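Local atomic coordinates of polyhedrin (PDB entry 5A99), a protein that forms the crystalline matrix of polyhedra, the micron-sized occlusion bodies of an insect cypovirus, which probably embed and protect virus particles. Residues Asp118-Asn129 against Pro183-Arg194; Glu225-Thr234 against Tyr240-Val248. All coordinates share one frame; numbering follows the deposited sequence.

Interaction 1 (Asp118-Asn129 against Pro183-Arg194); sequences DVDLGSVWFRVN and PVISFAVQRANR
Asp118 and Arg194 close one end of this contact with a two-pronged salt bridge. Asp118 CB lies beside the Arg191 guanidinium (NH1 at 4.2 Å); CG, anti to the backbone N (chi1 -175°), lies in the plane of the Arg194 guanidinium, and the two flat groups are almost coplanar. OD1 takes Arg194 NH2 at 2.6 Å and OD2 takes NH1 at 2.9 Å, both through syn lone pairs. OD2 also receives a water shared with Ala192 O and Arg191 NH1; Arg191 is held further by Pro54 O and Gln26 O. Gln190 NE2 reaches the anti side of Asp120 OD2 (2.8 Å), while OE1 turns to Tyr200. Ser123 OG accepts Gln190 N at 2.9 Å and donates to Asp120 O, bracing the turn at 121-123, helical only in its backbone angles. Beyond it, Phe126 CE1 meets Ile185 CG2 (3.9 Å), with Phe113 stacked on the Phe126 ring. On the other face, Trp125 CH2 lies 3.7 Å from Ser186 CB, and CZ2 covers the rim of the Arg127 guanidinium, whose NH1 sits in plane at the indole edge. Arg127 NH1 bonds Tyr32 and NH2 salt-bridges Asp214, both of the second subunit. This is an antiparallel beta ladder at the edge of a three-stranded sheet.

Interaction 2 (Glu225-Thr234 against Tyr240-Val248); sequences EETSVANYWT and YRTKCDIAV
Trp233 and Tyr240 lie face to face, the five-membered ring of the indole over the phenol with centroids 3.7 Å apart and planes at 15°. Tyr240 CG stands opposite its backbone N (chi1 -180°), which carries the ring against the Trp233 indole, and CD1 presses over the indole at 3.2 Å from Trp233 CE2. Tyr232 CD2 covers the opposite indole face, so the tryptophan is a slab held between two tyrosines. Val229 is the bump beside this stack: its CG2 fits among Tyr240 CD2, Thr242 CG2 (3.9 Å) and Val248 CG2 (4.1 Å). The extended Glu225 side chain reaches across to the loop with its carboxylate nearly perpendicular to the phenol ring. OE2 accepts from Tyr240 OH at 2.5 Å through its anti lone pair, and OE1 is met by Lys243 N at 2.9 Å, on the syn side but 20° out of plane. Two bonds thus limit rotation of the carboxylate. Toward the C-terminal part of the helix a water lies within bonding distance of both Trp233 O and Val248 O. Helix 225-236 and the C-terminal tail lie together against the six-stranded sheet, with Leu46 touching Glu225 and Tyr240, Ile48 and Val38 touching Trp233, and Ile114 touching Tyr240.

Overall arrangement
From the N terminus, the chain lays down strands 33-40, 46-53 and 56-61 before strand 110-116 leads into Asp118-Asn129. Interaction 1 then closes a loop of 53 residues that carries strands 157-161 and 164-173 of the larger sheet, and its second segment, Pro183-Arg194, sits between 56-61 and 125-129 in the smaller one. Interaction 2 opens only afterwards, closing a five-residue connection at the C-terminal end, so the two follow in series and neither nest nor cross. Their centres lie about 22 Å apart and their nearest atoms about 11 Å, so the contacts do not touch. Strand 33-40 of the six-stranded sheet is common ground: Ile33, Ala35 and Leu37 touch interaction 1, whereas His36, Val38 and Tyr40 meet interaction 2.

Interaction 1 (Asp118-Asn129 against Pro183-Arg194)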
loop_
_atom_site.group_PDB
_atom_site.type_symbol
_atom_site.label_atom_id
_atom_site.label_comp_id
_atom_site.label_asym_id
_atom_site.label_seq_id
_atom_site.Cartn_x
_atom_site.Cartn_y
_atom_site.Cartn_z
ATOM N N ASP A 118 7.638 10.418 20.167
ATOM C CA ASP A 118 8.936 9.998 20.668
ATOM C C ASP A 118 9.658 9.335 19.513
ATOM O O ASP A 118 9.769 8.107 19.444
ATOM C CB ASP A 118 8.795 9.024 21.843
ATOM C CG ASP A 118 10.128 8.661 22.455
ATOM O OD1 ASP A 118 11.038 9.514 22.420
ATOM O OD2 ASP A 118 10.269 7.528 22.966
ATOM N N VAL A 119 10.127 10.148 18.578
ATOM C CA VAL A 119 10.720 9.588 17.380
ATOM C C VAL A 119 12.211 9.320 17.565
ATOM O O VAL A 119 12.910 10.018 18.307
ATOM C CB VAL A 119 10.501 10.491 16.140
ATOM C CG1 VAL A 119 9.045 10.855 15.996
ATOM C CG2 VAL A 119 11.332 11.719 16.223
ATOM N N ASP A 120 12.672 8.288 16.877
ATOM C CA ASP A 120 14.075 8.000 16.747
ATOM C C ASP A 120 14.610 8.925 15.672
ATOM O O ASP A 120 14.406 8.697 14.479
ATOM C CB ASP A 120 14.267 6.551 16.328
ATOM C CG ASP A 120 15.692 6.241 15.954
ATOM O OD1 ASP A 120 16.593 7.036 16.306
ATOM O OD2 ASP A 120 15.920 5.191 15.320
ATOM N N LEU A 121 15.274 9.988 16.094
ATOM C CA LEU A 121 15.753 10.994 15.155
ATOM C C LEU A 121 16.760 10.421 14.152
ATOM O O LEU A 121 16.818 10.870 13.011
ATOM C CB LEU A 121 16.359 12.173 15.906
ATOM C CG LEU A 121 15.374 13.084 16.643
ATOM C CD1 LEU A 121 16.111 14.067 17.552
ATOM C CD2 LEU A 121 14.489 13.823 15.661
ATOM N N GLY A 122 17.539 9.430 14.580
ATOM C CA GLY A 122 18.458 8.736 13.695
ATOM C C GLY A 122 17.770 7.895 12.631
ATOM O O GLY A 122 18.413 7.401 11.712
ATOM N N SER A 123 16.464 7.714 12.750
ATOM C CA SER A 123 15.721 6.969 11.740
ATOM C C SER A 123 15.013 7.913 10.770
ATOM O O SER A 123 14.439 7.480 9.777
ATOM C CB SER A 123 14.705 6.035 12.399
ATOM O OG SER A 123 13.566 6.743 12.857
ATOM N N VAL A 124 15.034 9.207 11.049
ATOM C CA VAL A 124 14.292 10.128 10.192
ATOM C C VAL A 124 14.985 10.300 8.836
ATOM O O VAL A 124 16.097 10.817 8.749
ATOM C CB VAL A 124 14.073 11.498 10.860
ATOM C CG1 VAL A 124 13.377 12.418 9.899
ATOM C CG2 VAL A 124 13.259 11.342 12.136
ATOM N N TRP A 125 14.304 9.848 7.784
ATOM C CA TRP A 125 14.877 9.771 6.453
ATOM C C TRP A 125 13.881 10.353 5.466
ATOM O O TRP A 125 12.699 10.053 5.518
ATOM C CB TRP A 125 15.197 8.309 6.126
ATOM C CG TRP A 125 15.614 8.067 4.709
ATOM C CD1 TRP A 125 16.843 8.312 4.167
ATOM C CD2 TRP A 125 14.814 7.505 3.656
ATOM N NE1 TRP A 125 16.856 7.951 2.844
ATOM C CE2 TRP A 125 15.628 7.449 2.504
ATOM C CE3 TRP A 125 13.497 7.046 3.576
ATOM C CZ2 TRP A 125 15.165 6.954 1.286
ATOM C CZ3 TRP A 125 13.039 6.543 2.355
ATOM C CH2 TRP A 125 13.868 6.509 1.231
ATOM N N PHE A 126 14.362 11.191 4.561
ATOM C CA PHE A 126 13.482 11.957 3.696
ATOM C C PHE A 126 14.209 12.199 2.374
ATOM O O PHE A 126 15.318 12.725 2.366
ATOM C CB PHE A 126 13.115 13.280 4.392
ATOM C CG PHE A 126 12.193 14.151 3.600
ATOM C CD1 PHE A 126 10.819 13.963 3.648
ATOM C CD2 PHE A 126 12.701 15.167 2.809
ATOM C CE1 PHE A 126 9.979 14.768 2.907
ATOM C CE2 PHE A 126 11.863 15.975 2.062
ATOM C CZ PHE A 126 10.506 15.782 2.112
ATOM N N ARG A 127 13.594 11.795 1.264
ATOM C CA ARG A 127 14.256 11.864 -0.037
ATOM C C ARG A 127 13.282 12.281 -1.114
ATOM O O ARG A 127 12.283 11.597 -1.363
ATOM C CB ARG A 127 14.869 10.500 -0.405
ATOM C CG ARG A 127 15.699 10.496 -1.709
ATOM C CD ARG A 127 16.126 9.102 -2.062
ATOM N NE ARG A 127 14.951 8.268 -2.319
ATOM C CZ ARG A 127 14.950 6.943 -2.325
ATOM N NH1 ARG A 127 16.062 6.271 -2.082
ATOM N NH2 ARG A 127 13.825 6.284 -2.579
ATOM N N VAL A 128 13.567 13.414 -1.744
ATOM C CA VAL A 128 12.805 13.855 -2.901
ATOM C C VAL A 128 13.547 13.386 -4.141
ATOM O O VAL A 128 14.585 13.938 -4.496
ATOM C CB VAL A 128 12.657 15.396 -2.939
ATOM C CG1 VAL A 128 11.767 15.818 -4.103
ATOM C CG2 VAL A 128 12.089 15.914 -1.637
ATOM N N ASN A 129 13.047 12.333 -4.771
ATOM C CA ASN A 129 13.574 11.925 -6.065
ATOM C C ASN A 129 13.011 12.802 -7.178
ATOM O O ASN A 129 12.039 13.537 -6.981
ATOM C CB ASN A 129 13.224 10.470 -6.358
ATOM C CG ASN A 129 14.235 9.495 -5.784
ATOM O OD1 ASN A 129 15.277 9.888 -5.261
ATOM N ND2 ASN A 129 13.932 8.206 -5.894
ATOM N N PRO A 183 8.606 16.412 -8.114
ATOM C CA PRO A 183 9.052 15.520 -7.042
ATOM C C PRO A 183 8.346 14.176 -6.956
ATOM O O PRO A 183 7.167 14.034 -7.303
ATOM C CB PRO A 183 8.746 16.334 -5.777
ATOM C CG PRO A 183 7.523 17.097 -6.136
ATOM C CD PRO A 183 7.673 17.437 -7.619
ATOM N N VAL A 184 9.126 13.189 -6.522
ATOM C CA VAL A 184 8.627 11.934 -5.974
ATOM C C VAL A 184 9.154 11.961 -4.539
ATOM O O VAL A 184 10.284 12.384 -4.305
ATOM C CB VAL A 184 9.190 10.718 -6.717
ATOM C CG1 VAL A 184 9.041 9.459 -5.873
ATOM C CG2 VAL A 184 8.511 10.541 -8.096
ATOM N N ILE A 185 8.353 11.556 -3.570
ATOM C CA ILE A 185 8.779 11.712 -2.187
ATOM C C ILE A 185 8.683 10.429 -1.373
ATOM O O ILE A 185 7.633 9.780 -1.331
ATOM C CB ILE A 185 7.996 12.832 -1.497
ATOM C CG1 ILE A 185 8.384 14.194 -2.089
ATOM C CG2 ILE A 185 8.275 12.851 -0.012
ATOM C CD1 ILE A 185 7.454 15.301 -1.683
ATOM N N SER A 186 9.805 10.077 -0.744
ATOM C CA SER A 186 9.909 8.929 0.156
ATOM C C SER A 186 10.365 9.387 1.556
ATOM O O SER A 186 11.223 10.261 1.679
ATOM C CB SER A 186 10.901 7.899 -0.400
ATOM O OG SER A 186 10.591 7.587 -1.748
ATOM N N PHE A 187 9.781 8.813 2.607
ATOM C CA PHE A 187 10.282 9.052 3.956
ATOM C C PHE A 187 10.020 7.878 4.905
ATOM O O PHE A 187 9.260 6.954 4.603
ATOM C CB PHE A 187 9.750 10.377 4.524
ATOM C CG PHE A 187 8.259 10.438 4.645
ATOM C CD1 PHE A 187 7.606 9.790 5.678
ATOM C CD2 PHE A 187 7.509 11.164 3.738
ATOM C CE1 PHE A 187 6.228 9.848 5.801
ATOM C CE2 PHE A 187 6.134 11.237 3.857
ATOM C CZ PHE A 187 5.491 10.570 4.887
ATOM N N ALA A 188 10.717 7.904 6.028
ATOM C CA ALA A 188 10.582 6.873 7.038
ATOM C C ALA A 188 10.956 7.446 8.379
ATOM O O ALA A 188 11.757 8.378 8.482
ATOM C CB ALA A 188 11.461 5.702 6.729
ATOM N N VAL A 189 10.360 6.867 9.409
ATOM C CA VAL A 189 10.701 7.193 10.772
ATOM C C VAL A 189 10.107 6.121 11.685
ATOM O O VAL A 189 9.005 5.637 11.436
ATOM C CB VAL A 189 10.192 8.598 11.161
ATOM C CG1 VAL A 189 8.707 8.748 10.888
ATOM C CG2 VAL A 189 10.506 8.894 12.618
ATOM N N GLN A 190 10.848 5.751 12.730
ATOM C CA GLN A 190 10.354 4.805 13.727
ATOM C C GLN A 190 10.361 5.482 15.088
ATOM O O GLN A 190 11.033 6.513 15.283
ATOM C CB GLN A 190 11.229 3.535 13.765
ATOM C CG GLN A 190 12.638 3.779 14.245
ATOM C CD GLN A 190 13.436 2.498 14.477
ATOM O OE1 GLN A 190 12.956 1.383 14.240
ATOM N NE2 GLN A 190 14.669 2.658 14.956
ATOM N N ARG A 191 9.631 4.906 16.039
ATOM C CA ARG A 191 9.651 5.437 17.395
ATOM C C ARG A 191 10.984 5.078 18.020
ATOM O O ARG A 191 11.582 4.055 17.672
ATOM C CB ARG A 191 8.493 4.908 18.259
ATOM C CG ARG A 191 8.741 3.582 18.971
ATOM C CD ARG A 191 7.704 3.308 20.090
ATOM N NE ARG A 191 6.362 3.800 19.773
ATOM C CZ ARG A 191 5.802 4.868 20.338
ATOM N NH1 ARG A 191 6.446 5.557 21.271
ATOM N NH2 ARG A 191 4.598 5.250 19.976
ATOM N N ALA A 192 11.433 5.921 18.943
ATOM C CA ALA A 192 12.678 5.700 19.662
ATOM C C ALA A 192 12.615 4.434 20.508
ATOM O O ALA A 192 11.641 4.188 21.212
ATOM C CB ALA A 192 12.979 6.900 20.556
ATOM N N ASN A 193 13.672 3.636 20.455
ATOM C CA ASN A 193 13.828 2.558 21.413
ATOM C C ASN A 193 15.235 2.590 22.003
ATOM O O ASN A 193 16.218 2.291 21.324
ATOM C CB ASN A 193 13.522 1.200 20.781
ATOM C CG ASN A 193 13.500 0.088 21.811
ATOM O OD1 ASN A 193 13.819 0.311 22.979
ATOM N ND2 ASN A 193 13.110 -1.110 21.389
ATOM N N ARG A 194 15.316 2.977 23.270
ATOM C CA ARG A 194 16.592 3.187 23.933
ATOM C C ARG A 194 17.012 1.943 24.712
ATOM O O ARG A 194 18.127 1.884 25.249
ATOM C CB ARG A 194 16.486 4.374 24.881
ATOM C CG ARG A 194 16.019 5.646 24.191
ATOM C CD ARG A 194 15.446 6.636 25.167
ATOM N NE ARG A 194 14.964 7.849 24.506
ATOM C CZ ARG A 194 13.725 8.011 24.044
ATOM N NH1 ARG A 194 12.827 7.035 24.160
ATOM N NH2 ARG A 194 13.380 9.148 23.463
HETATM O O HOH W 1 9.326 5.257 22.331
HETATM O O HOH W 2 12.334 9.384 -3.142
#

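Interaction 2 (Glu225-Thr234 against Tyr240-Val248)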
loop_
_atom_site.group_PDB
_atom_site.type_symbol
_atom_site.label_atom_id
_atom_site.label_comp_id
_atom_site.label_asym_id
_atom_site.label_seq_id
_atom_site.Cartn_x
_atom_site.Cartn_y
_atom_site.Cartn_z
ATOM N N GLU A 225 -2.708 28.363 4.628
ATOM C CA GLU A 225 -2.048 27.916 5.846
ATOM C C GLU A 225 -2.813 28.262 7.125
ATOM O O GLU A 225 -2.928 27.434 8.021
ATOM C CB GLU A 225 -0.653 28.518 5.920
ATOM C CG GLU A 225 0.122 28.064 7.138
ATOM C CD GLU A 225 1.558 28.523 7.093
ATOM O OE1 GLU A 225 1.767 29.754 7.121
ATOM O OE2 GLU A 225 2.463 27.660 7.010
ATOM N N GLU A 226 -3.341 29.481 7.214
ATOM C CA GLU A 226 -4.090 29.875 8.409
ATOM C C GLU A 226 -5.312 28.979 8.610
ATOM O O GLU A 226 -5.644 28.611 9.737
ATOM C CB GLU A 226 -4.497 31.348 8.346
ATOM C CG GLU A 226 -5.426 31.803 9.471
ATOM C CD GLU A 226 -4.864 31.577 10.876
ATOM O OE1 GLU A 226 -3.688 31.184 11.004
ATOM O OE2 GLU A 226 -5.609 31.799 11.861
ATOM N N THR A 227 -5.966 28.599 7.520
ATOM C CA THR A 227 -7.137 27.742 7.644
ATOM C C THR A 227 -6.724 26.428 8.298
ATOM O O THR A 227 -7.391 25.958 9.212
ATOM C CB THR A 227 -7.837 27.481 6.290
ATOM O OG1 THR A 227 -8.121 28.729 5.643
ATOM C CG2 THR A 227 -9.135 26.731 6.497
ATOM N N SER A 228 -5.610 25.855 7.840
ATOM C CA SER A 228 -5.085 24.618 8.416
ATOM C C SER A 228 -4.684 24.804 9.884
ATOM O O SER A 228 -4.926 23.922 10.704
ATOM C CB SER A 228 -3.901 24.066 7.601
ATOM O OG SER A 228 -2.731 24.841 7.760
ATOM N N VAL A 229 -4.094 25.952 10.212
ATOM C CA VAL A 229 -3.719 26.245 11.598
ATOM C C VAL A 229 -4.985 26.214 12.456
ATOM O O VAL A 229 -5.035 25.543 13.488
ATOM C CB VAL A 229 -2.967 27.606 11.727
ATOM C CG1 VAL A 229 -2.900 28.079 13.169
ATOM C CG2 VAL A 229 -1.564 27.506 11.133
ATOM N N ALA A 230 -6.013 26.914 11.996
ATOM C CA ALA A 230 -7.279 26.993 12.709
ATOM C C ALA A 230 -8.039 25.671 12.804
ATOM O O ALA A 230 -8.591 25.336 13.856
ATOM C CB ALA A 230 -8.158 28.042 12.074
ATOM N N ASN A 231 -8.076 24.920 11.713
ATOM C CA ASN A 231 -8.992 23.790 11.620
ATOM C C ASN A 231 -8.332 22.420 11.733
ATOM O O ASN A 231 -9.016 21.400 11.736
ATOM C CB ASN A 231 -9.761 23.879 10.303
ATOM C CG ASN A 231 -10.713 25.059 10.262
ATOM O OD1 ASN A 231 -10.836 25.823 11.230
ATOM N ND2 ASN A 231 -11.366 25.236 9.134
ATOM N N TYR A 232 -7.012 22.403 11.844
ATOM C CA TYR A 232 -6.274 21.147 11.828
ATOM C C TYR A 232 -5.166 21.117 12.874
ATOM O O TYR A 232 -5.232 20.364 13.839
ATOM C CB TYR A 232 -5.694 20.914 10.433
ATOM C CG TYR A 232 -5.021 19.582 10.270
ATOM C CD1 TYR A 232 -5.742 18.454 9.889
ATOM C CD2 TYR A 232 -3.660 19.446 10.506
ATOM C CE1 TYR A 232 -5.119 17.226 9.744
ATOM C CE2 TYR A 232 -3.024 18.223 10.354
ATOM C CZ TYR A 232 -3.752 17.112 9.991
ATOM O OH TYR A 232 -3.094 15.888 9.854
ATOM N N TRP A 233 -4.148 21.942 12.690
ATOM C CA TRP A 233 -2.958 21.846 13.528
ATOM C C TRP A 233 -3.284 22.058 15.006
ATOM O O TRP A 233 -3.024 21.182 15.828
ATOM C CB TRP A 233 -1.891 22.825 13.042
ATOM C CG TRP A 233 -1.494 22.563 11.619
ATOM C CD1 TRP A 233 -1.811 23.318 10.536
ATOM C CD2 TRP A 233 -0.714 21.463 11.127
ATOM N NE1 TRP A 233 -1.273 22.773 9.401
ATOM C CE2 TRP A 233 -0.595 21.628 9.735
ATOM C CE3 TRP A 233 -0.105 20.358 11.728
ATOM C CZ2 TRP A 233 0.093 20.723 8.930
ATOM C CZ3 TRP A 233 0.584 19.459 10.926
ATOM C CH2 TRP A 233 0.679 19.648 9.545
ATOM N N THR A 234 -3.863 23.208 15.340
ATOM C CA THR A 234 -4.210 23.497 16.726
ATOM C C THR A 234 -5.304 22.548 17.231
ATOM O O THR A 234 -5.229 22.039 18.344
ATOM C CB THR A 234 -4.637 24.964 16.908
ATOM O OG1 THR A 234 -5.751 25.263 16.055
ATOM C CG2 THR A 234 -3.488 25.883 16.571
ATOM N N TYR A 240 3.223 22.546 14.623
ATOM C CA TYR A 240 3.340 23.081 13.274
ATOM C C TYR A 240 4.014 24.447 13.265
ATOM O O TYR A 240 3.861 25.250 14.197
ATOM C CB TYR A 240 1.946 23.179 12.619
ATOM C CG TYR A 240 1.959 23.721 11.210
ATOM C CD1 TYR A 240 2.338 22.923 10.147
ATOM C CD2 TYR A 240 1.580 25.031 10.944
ATOM C CE1 TYR A 240 2.363 23.411 8.859
ATOM C CE2 TYR A 240 1.592 25.529 9.656
ATOM C CZ TYR A 240 1.991 24.711 8.616
ATOM O OH TYR A 240 2.005 25.178 7.331
ATOM N N ARG A 241 4.749 24.702 12.191
ATOM C CA ARG A 241 5.488 25.942 12.020
ATOM C C ARG A 241 4.946 26.680 10.792
ATOM O O ARG A 241 4.952 26.135 9.688
ATOM C CB ARG A 241 6.964 25.606 11.828
ATOM C CG ARG A 241 7.938 26.632 12.329
ATOM C CD ARG A 241 9.373 26.086 12.243
ATOM N NE ARG A 241 9.822 25.526 13.518
ATOM C CZ ARG A 241 9.926 26.259 14.616
ATOM N NH1 ARG A 241 9.618 27.545 14.564
ATOM N NH2 ARG A 241 10.336 25.723 15.750
ATOM N N THR A 242 4.489 27.916 10.992
ATOM C CA THR A 242 3.911 28.727 9.913
ATOM C C THR A 242 4.964 29.390 9.013
ATOM O O THR A 242 6.163 29.336 9.287
ATOM C CB THR A 242 2.982 29.831 10.479
ATOM O OG1 THR A 242 3.764 30.821 11.146
ATOM C CG2 THR A 242 1.938 29.243 11.438
ATOM N N LYS A 243 4.507 30.007 7.925
ATOM C CA LYS A 243 5.402 30.689 6.987
ATOM C C LYS A 243 6.226 31.759 7.692
ATOM O O LYS A 243 7.405 31.959 7.380
ATOM C CB LYS A 243 4.614 31.339 5.850
ATOM C CG LYS A 243 5.506 32.081 4.864
ATOM C CD LYS A 243 4.725 33.036 3.962
ATOM C CE LYS A 243 5.684 33.874 3.117
ATOM N NZ LYS A 243 4.980 34.688 2.073
ATOM N N CYS A 244 5.596 32.441 8.644
ATOM C CA CYS A 244 6.238 33.527 9.377
ATOM C C CYS A 244 7.000 32.982 10.572
ATOM O O CYS A 244 7.531 33.733 11.384
ATOM C CB CYS A 244 5.186 34.532 9.843
ATOM S SG CYS A 244 4.355 35.382 8.496
ATOM N N ASP A 245 7.023 31.659 10.672
ATOM C CA ASP A 245 7.785 30.953 11.687
ATOM C C ASP A 245 7.183 31.026 13.089
ATOM O O ASP A 245 7.894 31.209 14.072
ATOM C CB ASP A 245 9.227 31.438 11.714
ATOM C CG ASP A 245 10.182 30.338 12.119
ATOM O OD1 ASP A 245 10.340 29.389 11.322
ATOM O OD2 ASP A 245 10.748 30.392 13.228
ATOM N N ILE A 246 5.877 30.863 13.187
ATOM C CA ILE A 246 5.241 30.792 14.488
ATOM C C ILE A 246 4.976 29.329 14.791
ATOM O O ILE A 246 4.512 28.572 13.929
ATOM C CB ILE A 246 3.937 31.605 14.537
ATOM C CG1 ILE A 246 4.235 33.075 14.242
ATOM C CG2 ILE A 246 3.262 31.449 15.896
ATOM C CD1 ILE A 246 3.042 33.984 14.381
ATOM N N ALA A 247 5.305 28.940 16.019
ATOM C CA ALA A 247 5.097 27.583 16.486
ATOM C C ALA A 247 3.701 27.460 17.071
ATOM O O ALA A 247 3.417 27.997 18.145
ATOM C CB ALA A 247 6.149 27.211 17.513
ATOM N N VAL A 248 2.826 26.782 16.328
ATOM C CA VAL A 248 1.426 26.639 16.712
ATOM C C VAL A 248 1.089 25.179 17.015
ATOM O O VAL A 248 0.012 24.883 17.529
ATOM C CB VAL A 248 0.481 27.129 15.605
ATOM C CG1 VAL A 248 0.693 28.616 15.343
ATOM C CG2 VAL A 248 0.657 26.289 14.325
ATOM O OXT VAL A 248 1.873 24.263 16.739
HETATM O O HOH W 3 -0.801 22.285 17.722
#